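Local coordinates for MutT/nudix family protein (Enterococcus faecalis, PDB 2FML), which is of unknown function but, as a MutT/Nudix family protein with a predicted winged-helix domain related to that of NrtR, may act on nucleotide derivatives or regulate transcription, at residues V99-E104 with A130-E135. Residues are numbered along the deposited sequence; the frame is centred on the assembly and turned at random.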
loop_
_atom_site.group_PDB
_atom_site.type_symbol
_atom_site.label_atom_id
_atom_site.label_comp_id
_atom_site.label_asym_id
_atom_site.label_seq_id
_atom_site.Cartn_x
_atom_site.Cartn_y
_atom_site.Cartn_z
ATOM N N VAL A 99 23.606 -0.409 -3.401
ATOM C CA VAL A 99 22.884 0.377 -4.414
ATOM C C VAL A 99 22.257 1.649 -3.812
ATOM O O VAL A 99 21.586 1.602 -2.750
ATOM C CB VAL A 99 21.853 -0.488 -5.122
ATOM C CG1 VAL A 99 21.229 0.272 -6.302
ATOM C CG2 VAL A 99 22.517 -1.797 -5.547
ATOM N N VAL A 100 22.537 2.777 -4.476
ATOM C CA VAL A 100 21.944 4.059 -4.147
ATOM C C VAL A 100 20.749 4.346 -5.097
ATOM O O VAL A 100 20.944 4.521 -6.301
ATOM C CB VAL A 100 22.995 5.199 -4.217
ATOM C CG1 VAL A 100 22.400 6.498 -3.734
ATOM C CG2 VAL A 100 24.243 4.853 -3.401
ATOM N N ILE A 101 19.523 4.336 -4.547
ATOM C CA ILE A 101 18.288 4.810 -5.203
ATOM C C ILE A 101 17.803 6.061 -4.462
ATOM O O ILE A 101 18.072 6.192 -3.273
ATOM C CB ILE A 101 17.158 3.764 -5.163
ATOM C CG1 ILE A 101 17.289 2.861 -3.957
ATOM C CG2 ILE A 101 17.249 2.799 -6.308
ATOM C CD1 ILE A 101 16.715 1.540 -4.229
ATOM N N SER A 102 17.091 6.961 -5.144
ATOM C CA SER A 102 16.419 8.107 -4.493
ATOM C C SER A 102 14.931 7.832 -4.247
ATOM O O SER A 102 14.351 6.933 -4.868
ATOM C CB SER A 102 16.595 9.386 -5.324
ATOM O OG SER A 102 15.816 9.290 -6.504
ATOM N N GLN A 103 14.328 8.593 -3.331
ATOM C CA GLN A 103 12.937 8.373 -2.899
ATOM C C GLN A 103 11.943 8.445 -4.026
ATOM O O GLN A 103 10.978 7.675 -4.052
ATOM C CB GLN A 103 12.501 9.391 -1.833
ATOM C CG GLN A 103 11.191 8.969 -1.097
ATOM C CD GLN A 103 11.179 9.319 0.427
ATOM O OE1 GLN A 103 12.159 9.069 1.169
ATOM N NE2 GLN A 103 10.043 9.875 0.890
ATOM N N GLU A 104 12.189 9.391 -4.940
ATOM C CA GLU A 104 11.310 9.715 -6.030
ATOM C C GLU A 104 11.218 8.511 -6.947
ATOM O O GLU A 104 10.261 8.405 -7.705
ATOM C CB GLU A 104 11.819 10.943 -6.807
ATOM C CG GLU A 104 12.947 11.762 -6.142
ATOM C CD GLU A 104 12.465 12.782 -5.071
ATOM O OE1 GLU A 104 12.448 14.022 -5.365
ATOM O OE2 GLU A 104 12.137 12.352 -3.928
ATOM N N ALA A 130 11.251 -0.942 -6.994
ATOM C CA ALA A 130 11.916 0.081 -7.811
ATOM C C ALA A 130 12.476 -0.558 -9.042
ATOM O O ALA A 130 12.851 -1.768 -9.018
ATOM C CB ALA A 130 13.034 0.779 -7.021
ATOM N N PHE A 131 12.516 0.259 -10.095
ATOM C CA PHE A 131 13.052 -0.084 -11.420
ATOM C C PHE A 131 14.309 0.711 -11.599
ATOM O O PHE A 131 14.246 1.935 -11.499
ATOM C CB PHE A 131 12.087 0.373 -12.498
ATOM C CG PHE A 131 10.688 -0.044 -12.267
ATOM C CD1 PHE A 131 10.333 -1.393 -12.293
ATOM C CD2 PHE A 131 9.709 0.909 -12.029
ATOM C CE1 PHE A 131 9.033 -1.782 -12.078
ATOM C CE2 PHE A 131 8.395 0.531 -11.840
ATOM C CZ PHE A 131 8.060 -0.820 -11.860
ATOM N N ILE A 132 15.427 0.044 -11.872
ATOM C CA ILE A 132 16.741 0.665 -11.843
ATOM C C ILE A 132 17.649 0.042 -12.921
ATOM O O ILE A 132 17.220 -0.848 -13.655
ATOM C CB ILE A 132 17.388 0.587 -10.402
ATOM C CG1 ILE A 132 17.662 -0.869 -9.949
ATOM C CG2 ILE A 132 16.466 1.277 -9.360
ATOM C CD1 ILE A 132 18.957 -1.035 -9.114
ATOM N N GLY A 133 18.875 0.549 -13.056
ATOM C CA GLY A 133 19.873 -0.104 -13.887
ATOM C C GLY A 133 20.442 -1.311 -13.168
ATOM O O GLY A 133 20.264 -1.464 -11.951
ATOM N N GLU A 134 21.119 -2.165 -13.937
ATOM C CA GLU A 134 21.832 -3.328 -13.446
ATOM C C GLU A 134 23.158 -2.876 -12.835
ATOM O O GLU A 134 24.236 -3.065 -13.426
ATOM C CB GLU A 134 22.082 -4.335 -14.579
ATOM C CG GLU A 134 22.260 -5.778 -14.084
ATOM C CD GLU A 134 22.530 -6.818 -15.177
ATOM O OE1 GLU A 134 22.152 -6.631 -16.347
ATOM O OE2 GLU A 134 23.121 -7.872 -14.853
ATOM N N GLU A 135 23.075 -2.276 -11.641
ATOM C CA GLU A 135 24.244 -1.678 -10.963
ATOM C C GLU A 135 25.206 -2.747 -10.494
ATOM O O GLU A 135 24.788 -3.894 -10.295
ATOM C CB GLU A 135 23.843 -0.847 -9.747
ATOM C CG GLU A 135 22.543 -0.119 -9.848
ATOM C CD GLU A 135 22.697 1.353 -10.012
ATOM O OE1 GLU A 135 22.342 2.077 -9.052
ATOM O OE2 GLU A 135 23.167 1.784 -11.086
HETATM O O HOH W 1 24.030 3.087 -7.008
#
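Val99 and Ile101, in the loop that follows helix 85-97 of the Nudix fold, pack against Ile132 and Glu135, in the segment 130-135 that leads off strand 123-131. Helix 85-97 carries most of the Nudix box, whose last hydrophobic position is Val99, and here the loop lies beside the chain that continues from strand 123-131. No direct hydrogen bond joins 99-104 to 130-135; the direct contacts are van der Waals, with one bridging water.

Ile132 serves both hydrophobic partners through separate branches. Its CG1 lies between the backbone N and the carbonyl carbon (chi1 64°), and the CD1 it carries meets Val99 CG1 at 3.8 Å. The other branch, CG2, presses on Ile101 CG2 at 3.5 Å, tighter than a usual carbon contact, the two side chains crossing at about a right angle. Ile101 has an unstaggered chi1 of 28°, which together with this short contact may reflect local strain. Ile101 also reaches Leu90 and Thr93 of helix 85-97 and Leu46 of strand 39-50, while Ile132 touches Trp148, so the pair spans helix, loop and sheet.

Val99 CG1, anti to its backbone N (chi1 -172°), is shared with Glu135. The glutamate chain, bent at chi2, lays CG 3.8 Å from that methyl, and OE1 lies 3.5 Å from Val99 CG1. CG and OE1 thus both rest on the methyl of a buried valine. A single water completes the bridge between the loops, accepting from Val100 N at 3.0 Å and donating to Glu135 OE1 at 2.8 Å.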